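Local atomic coordinates of coclaurine N-methyltransferase (Coptis japonica, PDB entry 6GKZ), a protein that transfers a methyl group from S-adenosyl-L-methionine to the ring nitrogen of coclaurine, a tetrahydroisoquinoline, in alkaloid biosynthesis. Residues G92-F97 with K282-T287; A119-G124 with Y191-V196; E198-M203 with L223-I228; I228-F233 with E340-S345. One frame throughout, in Å; residues are numbered along the deposited sequence.

In the fold
Contact 1 joins the S-adenosyl-L-homocysteine-binding loop after helix 79-85 to the start of helix 282-297; the long loop it closes encloses contacts 2 and 3. Contact 2 ties the turn after helix 104-118 to the beginning of strand 191-197, a middle strand of the central sheet. Next along the chain, contact 3 folds the loop following that strand back onto its neighbour, strand 221-230. Contact 4 then pairs the end of strand 221-230 with the antiparallel strand 342-349, and its segments alternate along the chain with those of contact 1. Ile228 belongs to both contacts 3 and 4 and touches Phe284 of contact 1, while contacts 1 and 3 both reach S-adenosyl-L-homocysteine.

Contact 1: G92-F97 with K282-T287; sequences GSCCYF and KHFSRT. With SAH (S-adenosyl-L-homocysteine), chain E.
The loop 92-97, one wall of the S-adenosyl-L-homocysteine site, lies against the first turns of helix 282-297, and two backbone N-H groups fasten it there. Phe97 N donates to His283 ND1 (3.1 Å), nearly in the plane of the imidazole. The same ring stacks on Tyr96, offset, centroids 4.2 Å apart and planes 17° from parallel, so one histidine meets two successive loop residues with its edge and its face. One helical turn on, Thr287 OG1 accepts from Cys95 N at 3.1 Å while giving its own proton to His283 O (2.8 Å). In this Rossmann-type methyltransferase the loop's start reaches the ligand: Gly92 N makes a weak bond to its carboxylate oxygen O, and Ser93 also belongs to the site. Between these ends, Cys94 lays CB over the face of the Phe284 ring, 4.1 Å from its centroid; SG, anti to the backbone N (chi1 -164°), is thereby set beside Phe284 CB, 3.7 Å away, and oblique to the ring. Phe97 receives Arg286 CB over its centre, 3.9 Å from the centroid; farther along, the guanidinium makes an off-centre cation-pi contact with the same ring, and it also forms salt bridges with Glu289 and Glu290.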
# COMPACT_ATOMS: atom_id res chain seq x y z
N GLY A 92 -5.19 -27.15 3.02
CA GLY A 92 -4.16 -26.83 3.99
C GLY A 92 -3.79 -25.37 3.87
O GLY A 92 -2.65 -25.02 3.59
N SER A 93 -4.79 -24.52 4.07
CA SER A 93 -4.62 -23.07 4.09
C SER A 93 -5.88 -22.44 4.69
O SER A 93 -6.78 -23.15 5.12
CB SER A 93 -4.35 -22.53 2.68
OG SER A 93 -5.35 -22.96 1.76
N CYS A 94 -5.95 -21.12 4.70
CA CYS A 94 -7.04 -20.42 5.37
C CYS A 94 -8.42 -20.85 4.87
O CYS A 94 -8.62 -21.02 3.66
CB CYS A 94 -6.88 -18.90 5.21
SG CYS A 94 -7.89 -17.91 6.35
N CYS A 95 -9.34 -21.05 5.81
CA CYS A 95 -10.75 -21.31 5.50
C CYS A 95 -11.61 -20.13 5.96
O CYS A 95 -11.15 -19.28 6.72
CB CYS A 95 -11.21 -22.61 6.15
SG CYS A 95 -10.29 -24.07 5.56
N TYR A 96 -12.86 -20.09 5.51
CA TYR A 96 -13.67 -18.89 5.72
C TYR A 96 -14.94 -19.15 6.55
O TYR A 96 -15.88 -19.80 6.08
CB TYR A 96 -14.06 -18.28 4.36
CG TYR A 96 -14.63 -16.90 4.51
CD1 TYR A 96 -15.97 -16.72 4.82
CD2 TYR A 96 -13.82 -15.78 4.40
CE1 TYR A 96 -16.50 -15.46 4.99
CE2 TYR A 96 -14.34 -14.51 4.56
CZ TYR A 96 -15.68 -14.35 4.85
OH TYR A 96 -16.21 -13.09 5.02
N PHE A 97 -14.95 -18.63 7.78
CA PHE A 97 -16.04 -18.88 8.74
C PHE A 97 -16.99 -17.70 8.87
O PHE A 97 -16.69 -16.75 9.59
CB PHE A 97 -15.48 -19.19 10.14
CG PHE A 97 -14.67 -20.45 10.22
CD1 PHE A 97 -13.38 -20.49 9.71
CD2 PHE A 97 -15.19 -21.58 10.84
CE1 PHE A 97 -12.62 -21.65 9.79
CE2 PHE A 97 -14.44 -22.75 10.93
CZ PHE A 97 -13.14 -22.79 10.40
N LYS A 282 -9.24 -13.70 12.20
CA LYS A 282 -10.06 -14.66 12.94
C LYS A 282 -10.31 -15.91 12.12
O LYS A 282 -10.46 -17.01 12.67
CB LYS A 282 -11.40 -14.06 13.35
CG LYS A 282 -11.34 -12.92 14.33
CD LYS A 282 -12.70 -12.20 14.34
CE LYS A 282 -12.86 -11.29 15.54
NZ LYS A 282 -12.55 -12.05 16.77
N HIS A 283 -10.37 -15.74 10.80
CA HIS A 283 -10.67 -16.88 9.92
C HIS A 283 -9.55 -17.93 9.99
O HIS A 283 -9.81 -19.11 10.19
CB HIS A 283 -10.89 -16.40 8.48
CG HIS A 283 -12.10 -15.53 8.33
ND1 HIS A 283 -13.38 -16.04 8.33
CD2 HIS A 283 -12.22 -14.19 8.19
CE1 HIS A 283 -14.25 -15.04 8.20
NE2 HIS A 283 -13.57 -13.91 8.11
N PHE A 284 -8.30 -17.50 9.84
CA PHE A 284 -7.22 -18.48 9.91
C PHE A 284 -7.08 -19.00 11.34
O PHE A 284 -6.76 -20.17 11.58
CB PHE A 284 -5.90 -17.87 9.42
CG PHE A 284 -4.99 -18.87 8.78
CD1 PHE A 284 -5.33 -20.22 8.71
CD2 PHE A 284 -3.78 -18.47 8.24
CE1 PHE A 284 -4.50 -21.13 8.11
CE2 PHE A 284 -2.93 -19.40 7.64
CZ PHE A 284 -3.29 -20.72 7.59
N SER A 285 -7.33 -18.12 12.30
CA SER A 285 -7.27 -18.50 13.70
C SER A 285 -8.24 -19.64 14.01
O SER A 285 -7.88 -20.60 14.69
CB SER A 285 -7.57 -17.30 14.59
OG SER A 285 -7.51 -17.70 15.94
N ARG A 286 -9.47 -19.55 13.49
CA ARG A 286 -10.45 -20.63 13.66
C ARG A 286 -10.07 -21.86 12.86
O ARG A 286 -10.34 -22.98 13.27
CB ARG A 286 -11.86 -20.16 13.26
CG ARG A 286 -12.51 -19.26 14.30
CD ARG A 286 -14.04 -19.22 14.20
NE ARG A 286 -14.72 -20.52 14.14
CZ ARG A 286 -14.31 -21.67 14.69
NH1 ARG A 286 -13.19 -21.75 15.39
NH2 ARG A 286 -15.06 -22.76 14.54
N THR A 287 -9.45 -21.64 11.71
CA THR A 287 -8.98 -22.75 10.89
C THR A 287 -8.03 -23.63 11.73
O THR A 287 -8.28 -24.82 11.92
CB THR A 287 -8.29 -22.24 9.62
OG1 THR A 287 -9.24 -21.54 8.82
CG2 THR A 287 -7.71 -23.39 8.80
N SAH E . -2.62 -23.65 -2.17
CA SAH E . -2.56 -24.92 -1.43
CB SAH E . -1.14 -25.20 -0.93
CG SAH E . -0.35 -24.02 -0.34
SD SAH E . 0.93 -24.58 0.81
C SAH E . -3.56 -24.98 -0.28
O SAH E . -3.95 -26.05 0.19
OXT SAH E . -4.02 -23.95 0.21
C5' SAH E . 2.34 -24.35 -0.31
C4' SAH E . 2.34 -25.43 -1.39
O4' SAH E . 3.09 -24.99 -2.50
C3' SAH E . 2.91 -26.79 -1.00
O3' SAH E . 1.90 -27.63 -0.52
C2' SAH E . 3.45 -27.33 -2.31
O2' SAH E . 2.50 -28.22 -2.89
C1' SAH E . 3.63 -26.10 -3.17
N9 SAH E . 5.02 -25.72 -3.38
C8 SAH E . 5.87 -25.18 -2.46
N7 SAH E . 7.05 -24.93 -3.07
C5 SAH E . 6.93 -25.29 -4.38
C6 SAH E . 7.80 -25.26 -5.46
N6 SAH E . 9.03 -24.80 -5.32
N1 SAH E . 7.37 -25.70 -6.69
C2 SAH E . 6.08 -26.18 -6.85
N3 SAH E . 5.22 -26.22 -5.78
C4 SAH E . 5.64 -25.77 -4.58

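Contact 2: A119-G124 with Y191-V196; sequences AQIQDG and YDRILV
Arg193 reaches across from strand 191-197 to two successive carbonyls of the turn at 119-120, its chain extended from CG to NE, which brings the NE/NH2 edge of the guanidinium to Gln120 O, with Ala119 O oblique to it. NE is the atom most closely engaged: it donates to Gln120 O at 2.8 Å, and makes a weak, bent bond to Ala119 O, also 2.8 Å away. NH2 adds a second weak bond to Gln120 O. NE stands well above the carbonyl plane of Gln120, off its lone pairs, and the oxygen is tilted 28° from the guanidinium plane. On the other side of the group, NH1 turns back to Asp192 O (3.1 Å), which lies close to that plane and ties the guanidinium back to the residue before it. A leucine in place of Arg193 would probably leave the carbonyls of Ala119 and Gln120 without these donors and the turn less firmly attached to the strand. Two residues along, Leu195 points the same way and sets its methyls against the turn, CD1 to Ala119 CB (4.2 Å) and CD2 to Ile121 CD1 (4.4 Å). Leu137 of helix 136-144 also packs on Leu195. The carbonyls belong to a helix C-terminus: Gln120, with positive phi, ends helix 104-118 in a Schellman motif, here held against a parallel strand of the Rossmann-like sheet.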
# COMPACT_ATOMS: atom_id res chain seq x y z
N ALA A 119 -11.76 -14.35 -8.28
CA ALA A 119 -10.91 -14.62 -9.42
C ALA A 119 -11.71 -14.51 -10.71
O ALA A 119 -11.16 -14.64 -11.80
CB ALA A 119 -10.27 -15.99 -9.29
N GLN A 120 -13.01 -14.30 -10.58
CA GLN A 120 -13.88 -14.16 -11.74
C GLN A 120 -13.73 -15.31 -12.76
O GLN A 120 -13.63 -15.08 -13.97
CB GLN A 120 -13.61 -12.83 -12.44
CG GLN A 120 -13.92 -11.63 -11.58
CD GLN A 120 -13.55 -10.34 -12.26
OE1 GLN A 120 -13.48 -10.28 -13.48
NE2 GLN A 120 -13.31 -9.31 -11.47
N ILE A 121 -13.71 -16.54 -12.27
CA ILE A 121 -13.65 -17.69 -13.16
C ILE A 121 -14.93 -17.81 -13.98
O ILE A 121 -16.03 -17.73 -13.44
CB ILE A 121 -13.44 -18.99 -12.38
CG1 ILE A 121 -12.24 -18.86 -11.45
CG2 ILE A 121 -13.21 -20.15 -13.35
CD1 ILE A 121 -11.91 -20.14 -10.75
N GLN A 122 -14.76 -18.00 -15.28
CA GLN A 122 -15.87 -18.33 -16.19
C GLN A 122 -15.69 -19.76 -16.72
O GLN A 122 -14.57 -20.27 -16.81
CB GLN A 122 -15.94 -17.34 -17.35
CG GLN A 122 -16.16 -15.88 -16.94
CD GLN A 122 -17.55 -15.38 -17.28
OE1 GLN A 122 -18.33 -16.05 -17.96
NE2 GLN A 122 -17.87 -14.18 -16.80
N ASP A 123 -16.80 -20.36 -17.13
CA ASP A 123 -16.90 -21.80 -17.33
C ASP A 123 -15.98 -22.41 -18.40
O ASP A 123 -15.56 -23.55 -18.26
CB ASP A 123 -18.35 -22.18 -17.66
CG ASP A 123 -18.55 -23.69 -17.78
OD1 ASP A 123 -17.75 -24.46 -17.18
OD2 ASP A 123 -19.51 -24.12 -18.47
N GLY A 124 -15.65 -21.69 -19.45
CA GLY A 124 -14.79 -22.33 -20.44
C GLY A 124 -13.29 -22.06 -20.35
O GLY A 124 -12.54 -22.44 -21.24
N TYR A 191 -2.55 -19.39 -19.73
CA TYR A 191 -3.79 -19.70 -19.01
C TYR A 191 -4.64 -18.47 -18.81
O TYR A 191 -4.11 -17.40 -18.52
CB TYR A 191 -3.46 -20.31 -17.64
CG TYR A 191 -2.64 -21.56 -17.74
CD1 TYR A 191 -1.25 -21.51 -17.87
CD2 TYR A 191 -3.25 -22.81 -17.75
CE1 TYR A 191 -0.50 -22.67 -17.99
CE2 TYR A 191 -2.51 -23.97 -17.88
CZ TYR A 191 -1.15 -23.90 -17.99
OH TYR A 191 -0.45 -25.07 -18.10
N ASP A 192 -5.95 -18.61 -18.97
CA ASP A 192 -6.85 -17.49 -18.76
C ASP A 192 -6.86 -17.04 -17.30
O ASP A 192 -7.08 -15.85 -17.00
CB ASP A 192 -8.26 -17.87 -19.21
CG ASP A 192 -8.31 -18.26 -20.67
OD1 ASP A 192 -7.71 -17.52 -21.49
OD2 ASP A 192 -8.92 -19.31 -21.00
N ARG A 193 -6.61 -17.97 -16.39
CA ARG A 193 -6.58 -17.60 -14.98
C ARG A 193 -5.63 -18.45 -14.17
O ARG A 193 -5.53 -19.67 -14.35
CB ARG A 193 -8.00 -17.62 -14.39
CG ARG A 193 -8.65 -16.23 -14.51
CD ARG A 193 -10.06 -16.24 -14.06
NE ARG A 193 -10.92 -15.14 -14.51
CZ ARG A 193 -10.84 -14.46 -15.66
NH1 ARG A 193 -9.88 -14.68 -16.56
NH2 ARG A 193 -11.75 -13.53 -15.89
N ILE A 194 -4.94 -17.78 -13.26
CA ILE A 194 -3.91 -18.40 -12.45
C ILE A 194 -4.22 -18.13 -11.01
O ILE A 194 -4.44 -16.99 -10.61
CB ILE A 194 -2.52 -17.88 -12.81
CG1 ILE A 194 -2.26 -18.05 -14.31
CG2 ILE A 194 -1.48 -18.59 -11.97
CD1 ILE A 194 -0.84 -17.82 -14.75
N LEU A 195 -4.23 -19.19 -10.21
CA LEU A 195 -4.54 -19.05 -8.80
C LEU A 195 -3.33 -19.46 -7.97
O LEU A 195 -2.79 -20.55 -8.15
CB LEU A 195 -5.77 -19.89 -8.44
CG LEU A 195 -7.18 -19.38 -8.77
CD1 LEU A 195 -7.28 -18.87 -10.17
CD2 LEU A 195 -8.13 -20.52 -8.62
N VAL A 196 -2.88 -18.56 -7.09
CA VAL A 196 -1.76 -18.81 -6.17
C VAL A 196 -2.23 -18.67 -4.72
O VAL A 196 -2.41 -17.55 -4.22
CB VAL A 196 -0.59 -17.82 -6.39
CG1 VAL A 196 0.53 -18.07 -5.38
CG2 VAL A 196 -0.05 -17.88 -7.82

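Contact 3: E198-M203 with L223-I228; sequences ELFEHM and LFLEHI. With SAH (S-adenosyl-L-homocysteine), chain E.
Leu225 meets Phe200 where strand 221-230, a parallel member of the Rossmann-like sheet, passes the loop that follows its neighbour, strand 191-197. Its CD1 methyl sits over the middle of the Phe200 ring, 4.0 Å from the centroid and 10° off the normal, a CH-pi contact; Phe264 approaches the same phenylalanine edge-to-face. The same loop borders the ligand, with Leu199 CD1 3.1 Å from O4' of S-adenosyl-L-homocysteine. At Glu226 the backbone and the side chain both take part. Its carbonyl accepts from Glu198 N at 2.9 Å, and also from a water that bridges to Phe200 N and Glu201 OE1. The carboxylate lies alongside that of Glu198, pointing the same way, with the two OE2 atoms 2.6 Å apart. Each acid has other partners: Glu198 OE2 takes the N-H of Cys94, and Glu226 OE1 bonds to His346 and Tyr115. His227 sends its ring away from the loop, but its CB borders Glu201 OE2 at 3.6 Å. The Glu201 chain bends at chi2 (85°), which carries its carboxylate back over the strand. There Ile228 N donates to OE2 in a nearly straight bond of 3.0 Å, 166° at the hydrogen, coming from above the carboxylate plane. An alanine in place of Glu201 would probably leave Ile228 N without this acceptor and the water without its carboxylate partner. Ile228 CG1 lies 3.4 Å from the same Glu201 OE2.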
# COMPACT_ATOMS: atom_id res chain seq x y z
N GLU A 198 -1.25 -18.91 -1.08
CA GLU A 198 -0.27 -19.01 0.00
C GLU A 198 1.03 -19.73 -0.38
O GLU A 198 1.61 -20.44 0.42
CB GLU A 198 -0.89 -19.68 1.23
CG GLU A 198 -1.98 -18.84 1.88
CD GLU A 198 -2.61 -19.48 3.10
OE1 GLU A 198 -1.85 -19.97 3.97
OE2 GLU A 198 -3.85 -19.51 3.20
N LEU A 199 1.49 -19.50 -1.61
CA LEU A 199 2.78 -20.01 -2.05
C LEU A 199 3.93 -18.98 -1.91
O LEU A 199 5.09 -19.36 -1.65
CB LEU A 199 2.66 -20.45 -3.51
CG LEU A 199 3.95 -20.96 -4.14
CD1 LEU A 199 4.20 -22.39 -3.71
CD2 LEU A 199 3.88 -20.83 -5.63
N PHE A 200 3.62 -17.69 -2.06
CA PHE A 200 4.66 -16.66 -2.10
C PHE A 200 5.41 -16.49 -0.79
O PHE A 200 6.51 -15.95 -0.78
CB PHE A 200 4.07 -15.29 -2.50
CG PHE A 200 3.80 -15.14 -3.97
CD1 PHE A 200 3.60 -16.24 -4.79
CD2 PHE A 200 3.72 -13.87 -4.54
CE1 PHE A 200 3.36 -16.09 -6.15
CE2 PHE A 200 3.47 -13.71 -5.91
CZ PHE A 200 3.29 -14.82 -6.71
N GLU A 201 4.83 -16.94 0.32
CA GLU A 201 5.49 -16.82 1.62
C GLU A 201 6.76 -17.68 1.68
O GLU A 201 7.64 -17.46 2.51
CB GLU A 201 4.54 -17.22 2.75
CG GLU A 201 3.28 -16.33 2.90
CD GLU A 201 2.12 -16.77 1.99
OE1 GLU A 201 2.38 -17.17 0.84
OE2 GLU A 201 0.95 -16.70 2.43
N HIS A 202 6.84 -18.65 0.77
CA HIS A 202 7.99 -19.56 0.70
C HIS A 202 9.04 -19.12 -0.34
O HIS A 202 10.07 -19.76 -0.48
CB HIS A 202 7.51 -20.97 0.38
CG HIS A 202 6.40 -21.45 1.27
ND1 HIS A 202 6.64 -22.00 2.50
CD2 HIS A 202 5.06 -21.43 1.10
CE1 HIS A 202 5.48 -22.31 3.07
NE2 HIS A 202 4.51 -21.98 2.23
N MSE A 203 8.76 -18.05 -1.08
CA MSE A 203 9.70 -17.54 -2.08
C MSE A 203 10.43 -16.29 -1.58
O MSE A 203 10.10 -15.75 -0.50
CB MSE A 203 8.98 -17.20 -3.38
CG MSE A 203 7.93 -18.22 -3.83
SE MSE A 203 8.68 -19.96 -4.28
CE MSE A 203 9.63 -19.48 -5.92
N LEU A 223 -4.60 -12.99 -12.61
CA LEU A 223 -3.86 -13.71 -11.60
C LEU A 223 -4.47 -13.39 -10.25
O LEU A 223 -4.59 -12.22 -9.89
CB LEU A 223 -2.38 -13.31 -11.63
CG LEU A 223 -1.52 -13.63 -10.41
CD1 LEU A 223 -1.18 -15.11 -10.32
CD2 LEU A 223 -0.25 -12.78 -10.44
N PHE A 224 -4.89 -14.41 -9.52
CA PHE A 224 -5.43 -14.21 -8.17
C PHE A 224 -4.50 -14.81 -7.12
O PHE A 224 -4.11 -15.98 -7.18
CB PHE A 224 -6.83 -14.82 -8.03
CG PHE A 224 -7.39 -14.70 -6.64
CD1 PHE A 224 -8.03 -13.54 -6.23
CD2 PHE A 224 -7.29 -15.75 -5.74
CE1 PHE A 224 -8.55 -13.43 -4.94
CE2 PHE A 224 -7.81 -15.64 -4.44
CZ PHE A 224 -8.44 -14.47 -4.05
N LEU A 225 -4.15 -13.98 -6.15
CA LEU A 225 -3.23 -14.34 -5.11
C LEU A 225 -3.86 -14.22 -3.72
O LEU A 225 -4.47 -13.19 -3.40
CB LEU A 225 -2.00 -13.45 -5.21
CG LEU A 225 -1.09 -13.40 -3.99
CD1 LEU A 225 -0.19 -14.61 -3.97
CD2 LEU A 225 -0.27 -12.11 -4.05
N GLU A 226 -3.72 -15.25 -2.89
CA GLU A 226 -3.98 -15.09 -1.46
C GLU A 226 -2.67 -15.17 -0.70
O GLU A 226 -1.85 -16.06 -0.93
CB GLU A 226 -4.94 -16.16 -0.93
CG GLU A 226 -4.98 -16.24 0.62
CD GLU A 226 -6.00 -17.23 1.13
OE1 GLU A 226 -7.22 -16.96 1.02
OE2 GLU A 226 -5.60 -18.29 1.65
N HIS A 227 -2.45 -14.24 0.23
CA HIS A 227 -1.31 -14.44 1.14
C HIS A 227 -1.55 -13.94 2.56
O HIS A 227 -2.35 -13.03 2.80
CB HIS A 227 -0.07 -13.77 0.56
CG HIS A 227 -0.19 -12.28 0.44
ND1 HIS A 227 0.24 -11.42 1.43
CD2 HIS A 227 -0.70 -11.50 -0.54
CE1 HIS A 227 0.01 -10.17 1.05
NE2 HIS A 227 -0.56 -10.20 -0.14
N ILE A 228 -0.87 -14.57 3.52
CA ILE A 228 -0.93 -14.11 4.90
C ILE A 228 -0.07 -12.86 4.99
O ILE A 228 0.75 -12.60 4.10
CB ILE A 228 -0.44 -15.16 5.91
CG1 ILE A 228 1.02 -15.55 5.60
CG2 ILE A 228 -1.36 -16.37 5.90
CD1 ILE A 228 1.78 -16.03 6.79
N SAH E . -2.62 -23.65 -2.17
CA SAH E . -2.56 -24.92 -1.43
CB SAH E . -1.14 -25.20 -0.93
CG SAH E . -0.35 -24.02 -0.34
SD SAH E . 0.93 -24.58 0.81
C SAH E . -3.56 -24.98 -0.28
O SAH E . -3.95 -26.05 0.19
OXT SAH E . -4.02 -23.95 0.21
C5' SAH E . 2.34 -24.35 -0.31
C4' SAH E . 2.34 -25.43 -1.39
O4' SAH E . 3.09 -24.99 -2.50
C3' SAH E . 2.91 -26.79 -1.00
O3' SAH E . 1.90 -27.63 -0.52
C2' SAH E . 3.45 -27.33 -2.31
O2' SAH E . 2.50 -28.22 -2.89
C1' SAH E . 3.63 -26.10 -3.17
N9 SAH E . 5.02 -25.72 -3.38
C8 SAH E . 5.87 -25.18 -2.46
N7 SAH E . 7.05 -24.93 -3.07
C5 SAH E . 6.93 -25.29 -4.38
C6 SAH E . 7.80 -25.26 -5.46
N6 SAH E . 9.03 -24.80 -5.32
N1 SAH E . 7.37 -25.70 -6.69
C2 SAH E . 6.08 -26.18 -6.85
N3 SAH E . 5.22 -26.22 -5.78
C4 SAH E . 5.64 -25.77 -4.58
O HOH W 1 1.21 -16.39 -1.42

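Contact 4: I228-F233 with E340-S345; sequences ICHKTF and EEWMAS
His230 and Glu341 stand side by side, and His230 NE2 donates to Glu341 OE1 at 3.0 Å, using the oxygen's anti lone pair. The imidazole also turns its CD2 edge to the face of Trp342, planes 81° apart, the centroids of the imidazole and the five-membered ring of Trp342 5.0 Å apart, while Glu341 O lies over one face of the imidazole. Phe233 covers the opposite face. On the far side of the ring, Thr232 N donates to ND1 at 2.9 Å, so both ring nitrogens are engaged and the rotation of the imidazole is fixed. These groups ride on an antiparallel pairing of strands 221-230 and 342-349 in the mixed sheet. Cys229 and Met343 form its hydrogen-bonded pair: Met343 N gives Cys229 O a good bond of 3.0 Å, whereas the return bond from Cys229 N is weak. Past the end of the strand, Lys231 N still donates to Glu341 O (2.9 Å). On the face away from His230 and Trp342, Cys229 SG rests on the CG of Met343, a selenomethionine, at 3.8 Å. Lys231 NZ makes a long salt bridge to Glu341 OE2 and a weak bond to Tyr40 OH. Farther out, Glu341 is steadied by Asn337 and Tyr40, and Trp342 NE1 bonds to Tyr235. Tyr44 of the second subunit packs on Lys231 and Met343, and its backbone N donates to Glu340 OE1.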
# COMPACT_ATOMS: atom_id res chain seq x y z
N ILE A 228 -0.87 -14.57 3.52
CA ILE A 228 -0.93 -14.11 4.90
C ILE A 228 -0.07 -12.86 4.99
O ILE A 228 0.75 -12.60 4.10
CB ILE A 228 -0.44 -15.16 5.91
CG1 ILE A 228 1.02 -15.55 5.60
CG2 ILE A 228 -1.36 -16.37 5.90
CD1 ILE A 228 1.78 -16.03 6.79
N CYS A 229 -0.25 -12.09 6.05
CA CYS A 229 0.42 -10.81 6.11
C CYS A 229 0.22 -10.21 7.46
O CYS A 229 -0.57 -10.70 8.25
CB CYS A 229 -0.14 -9.86 5.03
SG CYS A 229 -1.88 -9.36 5.27
N HIS A 230 0.94 -9.13 7.71
CA HIS A 230 0.57 -8.20 8.74
C HIS A 230 -0.05 -6.97 8.08
O HIS A 230 0.31 -6.60 6.95
CB HIS A 230 1.76 -7.81 9.61
CG HIS A 230 1.36 -6.96 10.77
ND1 HIS A 230 1.24 -5.59 10.68
CD2 HIS A 230 1.00 -7.29 12.03
CE1 HIS A 230 0.84 -5.11 11.84
NE2 HIS A 230 0.70 -6.13 12.68
N LYS A 231 -1.01 -6.38 8.77
CA LYS A 231 -1.66 -5.13 8.38
C LYS A 231 -0.70 -4.10 7.77
O LYS A 231 -0.97 -3.51 6.72
CB LYS A 231 -2.31 -4.52 9.63
CG LYS A 231 -3.59 -3.80 9.41
CD LYS A 231 -3.89 -2.86 10.58
CE LYS A 231 -3.25 -3.29 11.87
NZ LYS A 231 -3.65 -2.36 12.98
N THR A 232 0.45 -3.92 8.43
CA THR A 232 1.28 -2.74 8.25
C THR A 232 2.72 -3.04 7.88
O THR A 232 3.29 -2.39 7.00
CB THR A 232 1.30 -1.88 9.54
OG1 THR A 232 -0.04 -1.51 9.92
CG2 THR A 232 2.15 -0.62 9.34
N PHE A 233 3.35 -4.00 8.56
CA PHE A 233 4.78 -4.20 8.30
C PHE A 233 5.08 -5.57 7.71
O PHE A 233 4.23 -6.45 7.68
CB PHE A 233 5.61 -3.93 9.58
CG PHE A 233 5.20 -4.74 10.77
CD1 PHE A 233 5.67 -6.03 10.94
CD2 PHE A 233 4.39 -4.19 11.75
CE1 PHE A 233 5.33 -6.78 12.05
CE2 PHE A 233 4.04 -4.93 12.87
CZ PHE A 233 4.50 -6.23 13.01
N GLU A 340 -6.91 -8.36 13.92
CA GLU A 340 -6.64 -7.07 13.30
C GLU A 340 -5.14 -6.72 13.26
O GLU A 340 -4.77 -5.56 13.10
CB GLU A 340 -7.41 -5.96 14.02
CG GLU A 340 -8.91 -5.95 13.72
CD GLU A 340 -9.22 -5.89 12.23
OE1 GLU A 340 -8.88 -4.88 11.57
OE2 GLU A 340 -9.82 -6.86 11.70
N GLU A 341 -4.29 -7.73 13.42
CA GLU A 341 -2.87 -7.51 13.20
C GLU A 341 -2.41 -8.38 12.04
O GLU A 341 -2.21 -7.87 10.94
CB GLU A 341 -2.07 -7.79 14.48
CG GLU A 341 -2.46 -6.88 15.67
CD GLU A 341 -2.15 -5.40 15.45
OE1 GLU A 341 -1.20 -5.07 14.69
OE2 GLU A 341 -2.86 -4.56 16.05
N TRP A 342 -2.27 -9.68 12.29
CA TRP A 342 -1.95 -10.64 11.23
C TRP A 342 -3.24 -11.20 10.63
O TRP A 342 -4.17 -11.53 11.37
CB TRP A 342 -1.06 -11.78 11.74
CG TRP A 342 0.30 -11.37 12.22
CD1 TRP A 342 1.46 -11.30 11.48
CD2 TRP A 342 0.67 -11.00 13.56
NE1 TRP A 342 2.50 -10.90 12.27
CE2 TRP A 342 2.05 -10.71 13.55
CE3 TRP A 342 -0.04 -10.88 14.76
CZ2 TRP A 342 2.73 -10.31 14.70
CZ3 TRP A 342 0.64 -10.50 15.91
CH2 TRP A 342 2.01 -10.21 15.87
N MSE A 343 -3.26 -11.32 9.31
CA MSE A 343 -4.49 -11.60 8.57
C MSE A 343 -4.22 -12.14 7.15
O MSE A 343 -3.10 -12.52 6.83
CB MSE A 343 -5.31 -10.33 8.51
CG MSE A 343 -4.49 -9.18 7.99
SE MSE A 343 -5.44 -7.50 8.03
CE MSE A 343 -5.71 -7.36 9.98
N ALA A 344 -5.24 -12.18 6.29
CA ALA A 344 -5.04 -12.58 4.90
C ALA A 344 -5.34 -11.45 3.92
O ALA A 344 -6.17 -10.57 4.17
CB ALA A 344 -5.88 -13.80 4.55
N SER A 345 -4.65 -11.50 2.79
CA SER A 345 -4.78 -10.51 1.74
C SER A 345 -5.10 -11.24 0.43
O SER A 345 -4.47 -12.24 0.08
CB SER A 345 -3.48 -9.68 1.65
OG SER A 345 -3.42 -8.82 0.51